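Local coordinates for protein flavocytochrome C3 fumarate reductase (Shewanella frigidimarina, PDB 1QO8) that catalyses the essentially unidirectional reduction of fumarate to succinate, using one FAD and four covalently bound c-type haems per subunit, and may serve electron transport to Fe(3+), at residues A[139-145]-A[556-560]; A[186-190]-A[233-238]; A[321-325]-A[354-359]; A[384-390]-A[403-408]. Numbering follows the deposited sequence.

Interaction 1: residues A[139-145]-A[556-560]; sequences AAKKAGA and GDNAA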
loop_
_atom_site.group_PDB
_atom_site.type_symbol
_atom_site.label_atom_id
_atom_site.label_comp_id
_atom_site.label_asym_id
_atom_site.label_seq_id
_atom_site.Cartn_x
_atom_site.Cartn_y
_atom_site.Cartn_z
ATOM N N ALA A 139 2.805 21.515 23.037
ATOM C CA ALA A 139 1.428 21.996 22.937
ATOM C C ALA A 139 0.497 21.222 23.885
ATOM O O ALA A 139 -0.570 21.728 24.291
ATOM C CB ALA A 139 0.887 21.881 21.520
ATOM N N ALA A 140 0.819 19.958 24.165
ATOM C CA ALA A 140 -0.124 19.242 25.051
ATOM C C ALA A 140 0.073 19.782 26.484
ATOM O O ALA A 140 -0.935 19.927 27.185
ATOM C CB ALA A 140 -0.049 17.750 24.936
ATOM N N LYS A 141 1.308 20.061 26.874
ATOM C CA LYS A 141 1.640 20.614 28.181
ATOM C C LYS A 141 1.092 22.036 28.310
ATOM O O LYS A 141 0.421 22.330 29.303
ATOM C CB LYS A 141 3.139 20.631 28.403
ATOM C CG LYS A 141 3.762 20.646 29.782
ATOM C CD LYS A 141 3.478 19.353 30.507
ATOM C CE LYS A 141 4.650 18.609 31.091
ATOM N NZ LYS A 141 5.328 19.312 32.227
ATOM N N LYS A 142 1.296 22.910 27.326
ATOM C CA LYS A 142 0.629 24.189 27.299
ATOM C C LYS A 142 -0.895 24.102 27.454
ATOM O O LYS A 142 -1.507 25.038 27.992
ATOM C CB LYS A 142 0.910 25.008 26.010
ATOM C CG LYS A 142 0.229 26.368 26.043
ATOM C CD LYS A 142 0.795 27.422 25.121
ATOM C CE LYS A 142 0.235 28.813 25.396
ATOM N NZ LYS A 142 1.134 29.544 26.361
ATOM N N ALA A 143 -1.520 23.067 26.895
ATOM C CA ALA A 143 -2.974 22.973 26.938
ATOM C C ALA A 143 -3.411 22.468 28.315
ATOM O O ALA A 143 -4.518 22.774 28.723
ATOM C CB ALA A 143 -3.589 22.118 25.864
ATOM N N GLY A 144 -2.543 21.777 29.030
ATOM C CA GLY A 144 -2.678 21.634 30.467
ATOM C C GLY A 144 -2.788 20.153 30.782
ATOM O O GLY A 144 -3.261 19.790 31.855
ATOM N N ALA A 145 -2.280 19.358 29.821
ATOM C CA ALA A 145 -2.363 17.912 30.049
ATOM C C ALA A 145 -1.043 17.443 30.590
ATOM O O ALA A 145 0.016 18.058 30.326
ATOM C CB ALA A 145 -2.815 17.197 28.794
ATOM N N GLY A 556 -0.892 17.737 19.367
ATOM C CA GLY A 556 -0.660 17.875 20.800
ATOM C C GLY A 556 -1.793 18.688 21.452
ATOM O O GLY A 556 -2.281 18.251 22.486
ATOM N N ASP A 557 -2.248 19.739 20.830
ATOM C CA ASP A 557 -3.402 20.511 21.318
ATOM C C ASP A 557 -4.694 19.713 21.264
ATOM O O ASP A 557 -5.350 19.644 22.314
ATOM C CB ASP A 557 -3.534 21.822 20.545
ATOM C CG ASP A 557 -4.624 22.741 21.065
ATOM O OD1 ASP A 557 -4.512 23.297 22.177
ATOM O OD2 ASP A 557 -5.635 22.893 20.361
ATOM N N ASN A 558 -5.064 19.029 20.196
ATOM C CA ASN A 558 -6.244 18.152 20.212
ATOM C C ASN A 558 -6.072 16.936 21.092
ATOM O O ASN A 558 -7.017 16.483 21.759
ATOM C CB ASN A 558 -6.639 17.714 18.811
ATOM C CG ASN A 558 -7.033 18.939 17.992
ATOM O OD1 ASN A 558 -8.132 19.432 18.208
ATOM N ND2 ASN A 558 -6.236 19.476 17.111
ATOM N N ALA A 559 -4.861 16.372 21.200
ATOM C CA ALA A 559 -4.642 15.297 22.138
ATOM C C ALA A 559 -4.995 15.734 23.567
ATOM O O ALA A 559 -5.531 14.924 24.325
ATOM C CB ALA A 559 -3.205 14.798 22.111
ATOM N N ALA A 560 -4.616 16.951 23.956
ATOM C CA ALA A 560 -4.750 17.415 25.328
ATOM C C ALA A 560 -6.222 17.735 25.619
ATOM O O ALA A 560 -6.747 17.321 26.652
ATOM C CB ALA A 560 -3.905 18.634 25.648
HETATM O O HOH W 1 -1.804 23.696 23.216
#

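Interaction 2: residues A[186-190]-A[233-238]; sequences WFIED and GARVDR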
loop_
_atom_site.group_PDB
_atom_site.type_symbol
_atom_site.label_atom_id
_atom_site.label_comp_id
_atom_site.label_asym_id
_atom_site.label_seq_id
_atom_site.Cartn_x
_atom_site.Cartn_y
_atom_site.Cartn_z
ATOM N N TRP A 186 -0.367 31.289 -2.941
ATOM C CA TRP A 186 0.826 30.871 -3.665
ATOM C C TRP A 186 1.489 29.664 -3.009
ATOM O O TRP A 186 1.912 28.709 -3.675
ATOM C CB TRP A 186 1.750 32.077 -3.768
ATOM C CG TRP A 186 1.194 33.157 -4.676
ATOM C CD1 TRP A 186 0.056 33.143 -5.427
ATOM C CD2 TRP A 186 1.821 34.416 -4.959
ATOM N NE1 TRP A 186 -0.101 34.298 -6.121
ATOM C CE2 TRP A 186 0.983 35.102 -5.860
ATOM C CE3 TRP A 186 2.982 35.045 -4.493
ATOM C CZ2 TRP A 186 1.287 36.398 -6.321
ATOM C CZ3 TRP A 186 3.281 36.317 -4.961
ATOM C CH2 TRP A 186 2.434 36.980 -5.864
ATOM N N PHE A 187 1.621 29.745 -1.693
ATOM C CA PHE A 187 2.134 28.596 -0.901
ATOM C C PHE A 187 1.284 27.353 -1.185
ATOM O O PHE A 187 1.761 26.241 -1.426
ATOM C CB PHE A 187 2.089 28.966 0.597
ATOM C CG PHE A 187 2.699 27.975 1.552
ATOM C CD1 PHE A 187 2.252 26.669 1.643
ATOM C CD2 PHE A 187 3.767 28.326 2.354
ATOM C CE1 PHE A 187 2.827 25.748 2.511
ATOM C CE2 PHE A 187 4.357 27.415 3.230
ATOM C CZ PHE A 187 3.907 26.109 3.300
ATOM N N ILE A 188 -0.042 27.524 -1.076
ATOM C CA ILE A 188 -0.985 26.437 -1.333
ATOM C C ILE A 188 -0.871 25.859 -2.703
ATOM O O ILE A 188 -0.551 24.657 -2.797
ATOM C CB ILE A 188 -2.421 26.844 -0.976
ATOM C CG1 ILE A 188 -2.480 27.049 0.545
ATOM C CG2 ILE A 188 -3.496 25.841 -1.382
ATOM C CD1 ILE A 188 -3.707 27.879 0.930
ATOM N N GLU A 189 -0.931 26.672 -3.766
ATOM C CA GLU A 189 -0.777 26.185 -5.121
ATOM C C GLU A 189 0.570 25.532 -5.394
ATOM O O GLU A 189 0.728 24.565 -6.159
ATOM C CB GLU A 189 -0.883 27.398 -6.066
ATOM C CG GLU A 189 -2.196 28.127 -6.130
ATOM C CD GLU A 189 -2.166 29.372 -7.008
ATOM O OE1 GLU A 189 -1.245 29.629 -7.833
ATOM O OE2 GLU A 189 -3.149 30.138 -6.864
ATOM N N ASP A 190 1.659 26.173 -4.887
ATOM C CA ASP A 190 2.984 25.607 -5.083
ATOM C C ASP A 190 3.060 24.194 -4.529
ATOM O O ASP A 190 3.667 23.282 -5.109
ATOM C CB ASP A 190 4.040 26.495 -4.367
ATOM C CG ASP A 190 4.389 27.818 -5.050
ATOM O OD1 ASP A 190 3.831 28.202 -6.091
ATOM O OD2 ASP A 190 5.254 28.585 -4.542
ATOM N N GLY A 233 10.522 24.497 -6.386
ATOM C CA GLY A 233 9.077 24.414 -6.458
ATOM C C GLY A 233 8.416 25.630 -5.856
ATOM O O GLY A 233 7.191 25.754 -5.884
ATOM N N ALA A 234 9.214 26.504 -5.233
ATOM C CA ALA A 234 8.573 27.677 -4.613
ATOM C C ALA A 234 8.744 28.846 -5.609
ATOM O O ALA A 234 9.804 28.955 -6.258
ATOM C CB ALA A 234 9.208 28.020 -3.316
ATOM N N ARG A 235 7.713 29.679 -5.657
ATOM C CA ARG A 235 7.764 30.710 -6.696
ATOM C C ARG A 235 8.393 31.977 -6.134
ATOM O O ARG A 235 8.825 32.817 -6.901
ATOM C CB ARG A 235 6.342 30.926 -7.239
ATOM C CG ARG A 235 5.498 31.792 -6.373
ATOM C CD ARG A 235 4.068 31.979 -6.901
ATOM N NE ARG A 235 3.410 30.667 -6.978
ATOM C CZ ARG A 235 2.133 30.483 -7.317
ATOM N NH1 ARG A 235 1.396 31.557 -7.598
ATOM N NH2 ARG A 235 1.566 29.282 -7.388
ATOM N N VAL A 236 8.421 32.185 -4.836
ATOM C CA VAL A 236 9.182 33.207 -4.137
ATOM C C VAL A 236 9.925 32.580 -2.940
ATOM O O VAL A 236 9.796 31.365 -2.636
ATOM C CB VAL A 236 8.312 34.356 -3.615
ATOM C CG1 VAL A 236 9.236 35.528 -3.238
ATOM C CG2 VAL A 236 7.339 35.019 -4.589
ATOM N N ASP A 237 10.758 33.369 -2.273
ATOM C CA ASP A 237 11.655 32.905 -1.229
ATOM C C ASP A 237 10.829 32.699 0.042
ATOM O O ASP A 237 10.165 33.659 0.390
ATOM C CB ASP A 237 12.701 33.983 -0.923
ATOM C CG ASP A 237 13.658 34.213 -2.063
ATOM O OD1 ASP A 237 13.322 33.943 -3.241
ATOM O OD2 ASP A 237 14.759 34.693 -1.703
ATOM N N ARG A 238 10.775 31.505 0.578
ATOM C CA ARG A 238 9.880 31.224 1.724
ATOM C C ARG A 238 10.517 30.337 2.769
ATOM O O ARG A 238 9.984 29.925 3.784
ATOM C CB ARG A 238 8.827 30.286 1.067
ATOM C CG ARG A 238 7.411 30.647 1.392
ATOM C CD ARG A 238 6.486 29.661 0.673
ATOM N NE ARG A 238 5.653 30.461 -0.219
ATOM C CZ ARG A 238 5.510 30.051 -1.487
ATOM N NH1 ARG A 238 6.060 28.951 -1.991
ATOM N NH2 ARG A 238 4.797 30.843 -2.266
HETATM O O HOH W 2 5.584 23.721 -7.201
#

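Interaction 3: residues A[321-325]-A[354-359]; sequences YRPTM and IDWVQA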
loop_
_atom_site.group_PDB
_atom_site.type_symbol
_atom_site.label_atom_id
_atom_site.label_comp_id
_atom_site.label_asym_id
_atom_site.label_seq_id
_atom_site.Cartn_x
_atom_site.Cartn_y
_atom_site.Cartn_z
ATOM N N TYR A 321 6.068 -1.682 -1.157
ATOM C CA TYR A 321 5.371 -0.545 -1.740
ATOM C C TYR A 321 6.087 -0.116 -3.015
ATOM O O TYR A 321 5.468 0.401 -3.942
ATOM C CB TYR A 321 5.315 0.606 -0.735
ATOM C CG TYR A 321 4.484 0.402 0.515
ATOM C CD1 TYR A 321 3.219 -0.174 0.369
ATOM C CD2 TYR A 321 4.906 0.718 1.804
ATOM C CE1 TYR A 321 2.390 -0.358 1.467
ATOM C CE2 TYR A 321 4.071 0.513 2.902
ATOM C CZ TYR A 321 2.810 -0.039 2.733
ATOM O OH TYR A 321 1.957 -0.243 3.773
ATOM N N ARG A 322 7.430 -0.210 -3.064
ATOM C CA ARG A 322 8.215 0.379 -4.139
ATOM C C ARG A 322 9.403 -0.522 -4.437
ATOM O O ARG A 322 10.563 -0.149 -4.201
ATOM C CB ARG A 322 8.777 1.786 -3.755
ATOM C CG ARG A 322 7.747 2.907 -3.784
ATOM C CD ARG A 322 7.448 3.212 -5.288
ATOM N NE ARG A 322 6.470 4.309 -5.374
ATOM C CZ ARG A 322 5.142 4.054 -5.365
ATOM N NH1 ARG A 322 4.754 2.793 -5.297
ATOM N NH2 ARG A 322 4.284 5.076 -5.434
ATOM N N PRO A 323 9.183 -1.742 -4.937
ATOM C CA PRO A 323 10.224 -2.641 -5.279
ATOM C C PRO A 323 11.290 -2.168 -6.225
ATOM O O PRO A 323 12.396 -2.665 -6.022
ATOM C CB PRO A 323 9.531 -3.925 -5.867
ATOM C CG PRO A 323 8.275 -3.343 -6.399
ATOM C CD PRO A 323 7.875 -2.199 -5.513
ATOM N N THR A 324 11.123 -1.172 -7.073
ATOM C CA THR A 324 12.137 -0.749 -7.999
ATOM C C THR A 324 13.104 0.208 -7.272
ATOM O O THR A 324 14.126 0.520 -7.858
ATOM C CB THR A 324 11.653 -0.003 -9.257
ATOM O OG1 THR A 324 10.783 1.100 -8.958
ATOM C CG2 THR A 324 10.964 -1.014 -10.136
ATOM N N MET A 325 12.761 0.571 -6.035
ATOM C CA MET A 325 13.621 1.338 -5.171
ATOM C C MET A 325 14.308 0.467 -4.144
ATOM O O MET A 325 15.103 1.014 -3.380
ATOM C CB MET A 325 12.842 2.462 -4.469
ATOM C CG MET A 325 12.044 3.251 -5.519
ATOM S SD MET A 325 10.971 4.486 -4.721
ATOM C CE MET A 325 12.088 5.785 -4.249
ATOM N N ILE A 354 -0.180 5.629 0.675
ATOM C CA ILE A 354 0.731 4.969 1.623
ATOM C C ILE A 354 2.060 4.623 0.970
ATOM O O ILE A 354 3.187 4.648 1.515
ATOM C CB ILE A 354 0.074 3.723 2.215
ATOM C CG1 ILE A 354 0.920 3.002 3.263
ATOM C CG2 ILE A 354 -0.296 2.745 1.093
ATOM C CD1 ILE A 354 1.182 3.826 4.537
ATOM N N ASP A 355 1.986 4.357 -0.341
ATOM C CA ASP A 355 3.137 3.775 -1.044
ATOM C C ASP A 355 4.017 4.848 -1.707
ATOM O O ASP A 355 5.003 4.442 -2.340
ATOM C CB ASP A 355 2.695 2.700 -2.018
ATOM C CG ASP A 355 1.686 3.024 -3.092
ATOM O OD1 ASP A 355 0.846 3.913 -2.868
ATOM O OD2 ASP A 355 1.759 2.389 -4.162
ATOM N N TRP A 356 3.851 6.116 -1.454
ATOM C CA TRP A 356 4.519 7.192 -2.214
ATOM C C TRP A 356 5.848 7.560 -1.519
ATOM O O TRP A 356 5.782 7.937 -0.336
ATOM C CB TRP A 356 3.621 8.423 -2.498
ATOM C CG TRP A 356 2.742 8.049 -3.668
ATOM C CD1 TRP A 356 1.492 7.497 -3.617
ATOM C CD2 TRP A 356 3.072 8.144 -5.051
ATOM N NE1 TRP A 356 1.004 7.238 -4.879
ATOM C CE2 TRP A 356 1.972 7.615 -5.773
ATOM C CE3 TRP A 356 4.209 8.580 -5.731
ATOM C CZ2 TRP A 356 1.984 7.527 -7.171
ATOM C CZ3 TRP A 356 4.223 8.465 -7.117
ATOM C CH2 TRP A 356 3.098 7.997 -7.813
ATOM N N VAL A 357 6.950 7.158 -2.137
ATOM C CA VAL A 357 8.302 7.293 -1.606
ATOM C C VAL A 357 9.193 8.161 -2.532
ATOM O O VAL A 357 9.256 8.107 -3.775
ATOM C CB VAL A 357 8.945 5.919 -1.385
ATOM C CG1 VAL A 357 10.369 5.988 -0.811
ATOM C CG2 VAL A 357 8.015 5.060 -0.493
ATOM N N GLN A 358 9.716 9.205 -1.861
ATOM C CA GLN A 358 10.603 10.174 -2.537
ATOM C C GLN A 358 12.039 9.748 -2.263
ATOM O O GLN A 358 12.428 9.369 -1.150
ATOM C CB GLN A 358 10.375 11.595 -2.147
ATOM C CG GLN A 358 11.463 12.578 -2.670
ATOM C CD GLN A 358 11.153 13.861 -1.931
ATOM O OE1 GLN A 358 11.532 14.024 -0.784
ATOM N NE2 GLN A 358 10.411 14.732 -2.595
ATOM N N ALA A 359 12.787 9.867 -3.369
ATOM C CA ALA A 359 14.217 9.534 -3.266
ATOM C C ALA A 359 15.115 10.680 -3.704
ATOM O O ALA A 359 14.685 11.497 -4.482
ATOM C CB ALA A 359 14.529 8.394 -4.242
HETATM O O HOH W 3 2.733 -0.140 -4.334
HETATM O O HOH W 4 7.308 6.819 -5.340
HETATM O O HOH W 5 1.521 4.382 -5.953
#

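Interaction 4: residues A[384-390]-A[403-408]; sequences NKDGNRF and AILKQP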
loop_
_atom_site.group_PDB
_atom_site.type_symbol
_atom_site.label_atom_id
_atom_site.label_comp_id
_atom_site.label_asym_id
_atom_site.label_seq_id
_atom_site.Cartn_x
_atom_site.Cartn_y
_atom_site.Cartn_z
ATOM N N ASN A 384 30.708 4.756 -13.845
ATOM C CA ASN A 384 30.213 3.557 -13.125
ATOM C C ASN A 384 31.375 2.889 -12.414
ATOM O O ASN A 384 32.487 3.472 -12.416
ATOM C CB ASN A 384 29.470 2.644 -14.080
ATOM C CG ASN A 384 30.365 2.007 -15.119
ATOM O OD1 ASN A 384 31.621 2.058 -15.109
ATOM N ND2 ASN A 384 29.608 1.384 -16.019
ATOM N N LYS A 385 31.165 1.745 -11.770
ATOM C CA LYS A 385 32.263 1.063 -11.059
ATOM C C LYS A 385 33.490 0.723 -11.879
ATOM O O LYS A 385 34.606 0.514 -11.355
ATOM C CB LYS A 385 31.644 -0.252 -10.495
ATOM C CG LYS A 385 32.478 -1.501 -10.586
ATOM C CD LYS A 385 31.795 -2.788 -10.149
ATOM C CE LYS A 385 32.764 -3.961 -10.357
ATOM N NZ LYS A 385 32.757 -4.327 -11.835
ATOM N N ASP A 386 33.392 0.509 -13.170
ATOM C CA ASP A 386 34.473 0.324 -14.103
ATOM C C ASP A 386 35.198 1.620 -14.503
ATOM O O ASP A 386 36.367 1.545 -14.943
ATOM C CB ASP A 386 33.992 -0.337 -15.411
ATOM C CG ASP A 386 33.451 -1.744 -15.119
ATOM O OD1 ASP A 386 33.930 -2.419 -14.194
ATOM O OD2 ASP A 386 32.495 -2.145 -15.836
ATOM N N GLY A 387 34.501 2.722 -14.364
ATOM C CA GLY A 387 35.059 3.989 -14.819
ATOM C C GLY A 387 34.498 4.496 -16.136
ATOM O O GLY A 387 35.127 5.402 -16.670
ATOM N N ASN A 388 33.311 4.088 -16.573
ATOM C CA ASN A 388 32.667 4.541 -17.770
ATOM C C ASN A 388 31.483 5.451 -17.483
ATOM O O ASN A 388 30.690 5.171 -16.580
ATOM C CB ASN A 388 32.119 3.318 -18.600
ATOM C CG ASN A 388 33.297 2.433 -18.983
ATOM O OD1 ASN A 388 34.299 2.966 -19.491
ATOM N ND2 ASN A 388 33.399 1.147 -18.726
ATOM N N ARG A 389 31.297 6.516 -18.246
ATOM C CA ARG A 389 30.146 7.392 -18.143
ATOM C C ARG A 389 28.972 6.577 -18.661
ATOM O O ARG A 389 29.316 5.628 -19.339
ATOM C CB ARG A 389 30.370 8.691 -18.995
ATOM C CG ARG A 389 31.403 9.641 -18.336
ATOM C CD ARG A 389 31.707 10.821 -19.338
ATOM N NE ARG A 389 30.565 11.692 -19.296
ATOM C CZ ARG A 389 29.922 12.196 -20.356
ATOM N NH1 ARG A 389 30.514 11.924 -21.543
ATOM N NH2 ARG A 389 28.926 13.050 -20.208
ATOM N N PHE A 390 27.720 6.891 -18.381
ATOM C CA PHE A 390 26.654 5.978 -18.772
ATOM C C PHE A 390 25.465 6.894 -19.006
ATOM O O PHE A 390 24.456 6.500 -19.465
ATOM C CB PHE A 390 26.210 4.933 -17.730
ATOM C CG PHE A 390 26.188 5.467 -16.304
ATOM C CD1 PHE A 390 27.326 5.516 -15.565
ATOM C CD2 PHE A 390 25.010 5.893 -15.707
ATOM C CE1 PHE A 390 27.291 6.035 -14.263
ATOM C CE2 PHE A 390 24.936 6.469 -14.429
ATOM C CZ PHE A 390 26.106 6.476 -13.702
ATOM N N ALA A 403 19.318 5.465 -14.188
ATOM C CA ALA A 403 20.528 4.902 -14.823
ATOM C C ALA A 403 21.583 4.440 -13.824
ATOM O O ALA A 403 22.306 3.485 -14.069
ATOM C CB ALA A 403 21.163 5.931 -15.770
ATOM N N ILE A 404 21.773 5.114 -12.685
ATOM C CA ILE A 404 22.657 4.559 -11.657
ATOM C C ILE A 404 22.192 3.134 -11.265
ATOM O O ILE A 404 23.045 2.251 -11.242
ATOM C CB ILE A 404 22.790 5.481 -10.429
ATOM C CG1 ILE A 404 23.397 6.884 -10.765
ATOM C CG2 ILE A 404 23.683 4.721 -9.476
ATOM C CD1 ILE A 404 23.183 7.935 -9.713
ATOM N N LEU A 405 20.928 2.866 -10.976
ATOM C CA LEU A 405 20.429 1.563 -10.557
ATOM C C LEU A 405 20.665 0.487 -11.610
ATOM O O LEU A 405 20.800 -0.674 -11.187
ATOM C CB LEU A 405 18.916 1.592 -10.166
ATOM C CG LEU A 405 18.740 2.568 -8.958
ATOM C CD1 LEU A 405 17.292 2.921 -8.648
ATOM C CD2 LEU A 405 19.327 1.913 -7.704
ATOM N N LYS A 406 20.798 0.847 -12.890
ATOM C CA LYS A 406 21.121 -0.090 -13.952
ATOM C C LYS A 406 22.629 -0.376 -14.053
ATOM O O LYS A 406 22.959 -1.284 -14.815
ATOM C CB LYS A 406 20.739 0.405 -15.337
ATOM C CG LYS A 406 19.283 0.801 -15.501
ATOM C CD LYS A 406 19.005 1.183 -16.964
ATOM C CE LYS A 406 18.206 0.116 -17.639
ATOM N NZ LYS A 406 16.790 0.433 -17.968
ATOM N N GLN A 407 23.476 0.357 -13.324
ATOM C CA GLN A 407 24.912 0.051 -13.444
ATOM C C GLN A 407 25.283 -1.105 -12.504
ATOM O O GLN A 407 24.612 -1.275 -11.490
ATOM C CB GLN A 407 25.801 1.270 -13.082
ATOM C CG GLN A 407 25.425 2.531 -13.881
ATOM C CD GLN A 407 25.498 2.246 -15.381
ATOM O OE1 GLN A 407 26.534 1.852 -15.885
ATOM N NE2 GLN A 407 24.396 2.411 -16.092
ATOM N N PRO A 408 26.364 -1.807 -12.785
ATOM C CA PRO A 408 26.937 -2.805 -11.924
ATOM C C PRO A 408 27.180 -2.384 -10.492
ATOM O O PRO A 408 27.842 -1.359 -10.273
ATOM C CB PRO A 408 28.306 -3.179 -12.515
ATOM C CG PRO A 408 28.393 -2.432 -13.799
ATOM C CD PRO A 408 27.125 -1.673 -14.051
HETATM O O HOH W 6 28.509 1.083 -11.165
#

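Interaction 1: residues A[139-145]-A[556-560]
Two helical segments, 139-143 and 556-560, pass with axes 7.5 Å apart at -42°, a close approach helped by the small residues A139, A140, A143, G556 and A560. Backbone contact is tightest where the CA atoms of A140 and G556 lie 4.5 Å apart: A140 CB is 3.4 Å from G556 O, with a CA-H...O contact of 3.5 Å between A140 CA and the same oxygen. Apolar packing centres on A560, whose CB meets A143 CB at 3.5 Å, A145 CB at 3.6 Å and A140 CB at 4.0 Å. The polar link is water-mediated: one water donates to A139 O (2.6 Å) and to D557 OD1 (2.9 Å). G144, at positive phi, ends its helix in a Schellman motif and turns the chain so that A145 reaches A560. Helix 131-143 follows strand 124-127 and the Gly-rich FAD-binding turn, so this is the C-terminal helix 543-563 packing against the first helix of a Rossmann-type FAD domain.

Interaction 2: residues A[186-190]-A[233-238]
W186 opens the contact by offering one indole face to R235, whose guanidinium lies flat on it (centres 4.2 Å apart, planes at 26°) in an off-centre cation-pi stack; R235 CD adds a CH-pi contact, and V236 CG2 touches W186 CZ3 at 4.3 Å. The CA-to-CB bond of F187 points away from the loop, yet its ring CD2 lies 3.5 Å from R238 CD; the ring also packs on L207 and A208 of helix 201-220. E189 OE1 takes a hydrogen bond from R235 NH2 at 2.9 Å within a salt bridge. D190 is the hub: OD1 binds R235 NE (2.7 Å), whereas OD2 accepts from R238 NH1 (2.7 Å) and the backbone R235 N (2.9 Å). A water bridges D190 O and G233 O, 2.9 Å from each. R238 has a second acidic partner in D182. The result is a helix-to-loop salt-bridge network with a stacked arginine, joining helix 184-194 to the 233-238 loop in the flavoprotein part, not far from R397, the probable proton donor.

Interaction 3: residues A[321-325]-A[354-359]
R322 follows the last helical residue, and its folded m, m, t side chain carries the guanidinium back over the 355-356 backbone. D355 O and W356 N lie over one face of the guanidinium, while its NH2 edge points at the face of the W356 ring; R322 CZ sits 4.6 Å from the centroid of the six-membered ring, 11° off its normal, a cation-pi contact. R322 NH1 forms a salt bridge with D355 OD2 at 3.2 Å. The p rotamer of D355 aims its carboxylate at this charge, and waters complete the mesh: one joins Y321 O to D355 OD2, a second R322 NH2 to D355 OD2, a third R322 NE to V357 O. Y321 packs its CB 3.6 Å from D355 CB and brings its CZ to 3.6 Å from I354 CG1. M325 bends at chi3 (76°), so that its CE reaches A359 CB at 3.6 Å and V357 CG1 at 3.8 Å. L516 of the second subunit packs on R322 and W356. A buried arginine thus ties the end of helix 315-321 to the loop residues D355 and W356 that lead into strand 357-364, at the dimer interface; Q358 of that strand bonds N538 and adjoins R539, which probably binds succinate.

Interaction 4: residues A[384-390]-A[403-408]
The chain from N384 to G387 forms a type I beta turn, closed by G387 N to N384 O at 2.9 Å and flanked by N384 N to N388 O at 2.8 Å; G387 takes the positive phi (103°) at its end. In the other segment the helical 403-405 backbone gives way to an extended Q407, whose N still bonds I404 O at 2.8 Å. A water links the two backbones, from K385 N (2.8 Å) to P408 O (2.7 Å). N384 serves both sides: its OD1 accepts from N388 N, just past the turn, at 3.0 Å, and its ND2 donates to Q407 OE1 at 3.1 Å. Q407, folded m, m, returns NE2 to A403 O at 3.1 Å and lays CG over the F390 ring, 3.7 Å from the centroid and 4° off the normal, a CH-pi contact. At the ring edge F390 CD2 meets A403 CB at 3.8 Å. F390 and I404 both rest on M382 and A412 of antiparallel strands 381-383 and 412-417. The beta turn thus meets the Q407-P408 segment that follows helix 397-405, and F390 packs on A403 and I404 of that helix, which begins with the probable proton donor R397.

How the interactions relate
Interaction 1 joins positions 411 residues apart and encloses the other three, which follow in series as 2, 3 and 4. It brings the C-terminal helix 543-563 back to helix 131-143, with the side-chain position of G556 about 12 Å from bound FAD. Interactions 2 and 3, centres 25 Å apart, lie nearer the active site, the side chains of F187 and Q358 being about 9 and 7 Å from FAD. Interactions 3 and 4 touch through T324 O and L405 CD1 at 4.1 Å; strands 357-364 and 412-417 near them both pair with strand 489-505. Interactions 1 and 4, centres 52 Å apart, lie on opposite sides of the chain's centre, so the set spans the flavoprotein part.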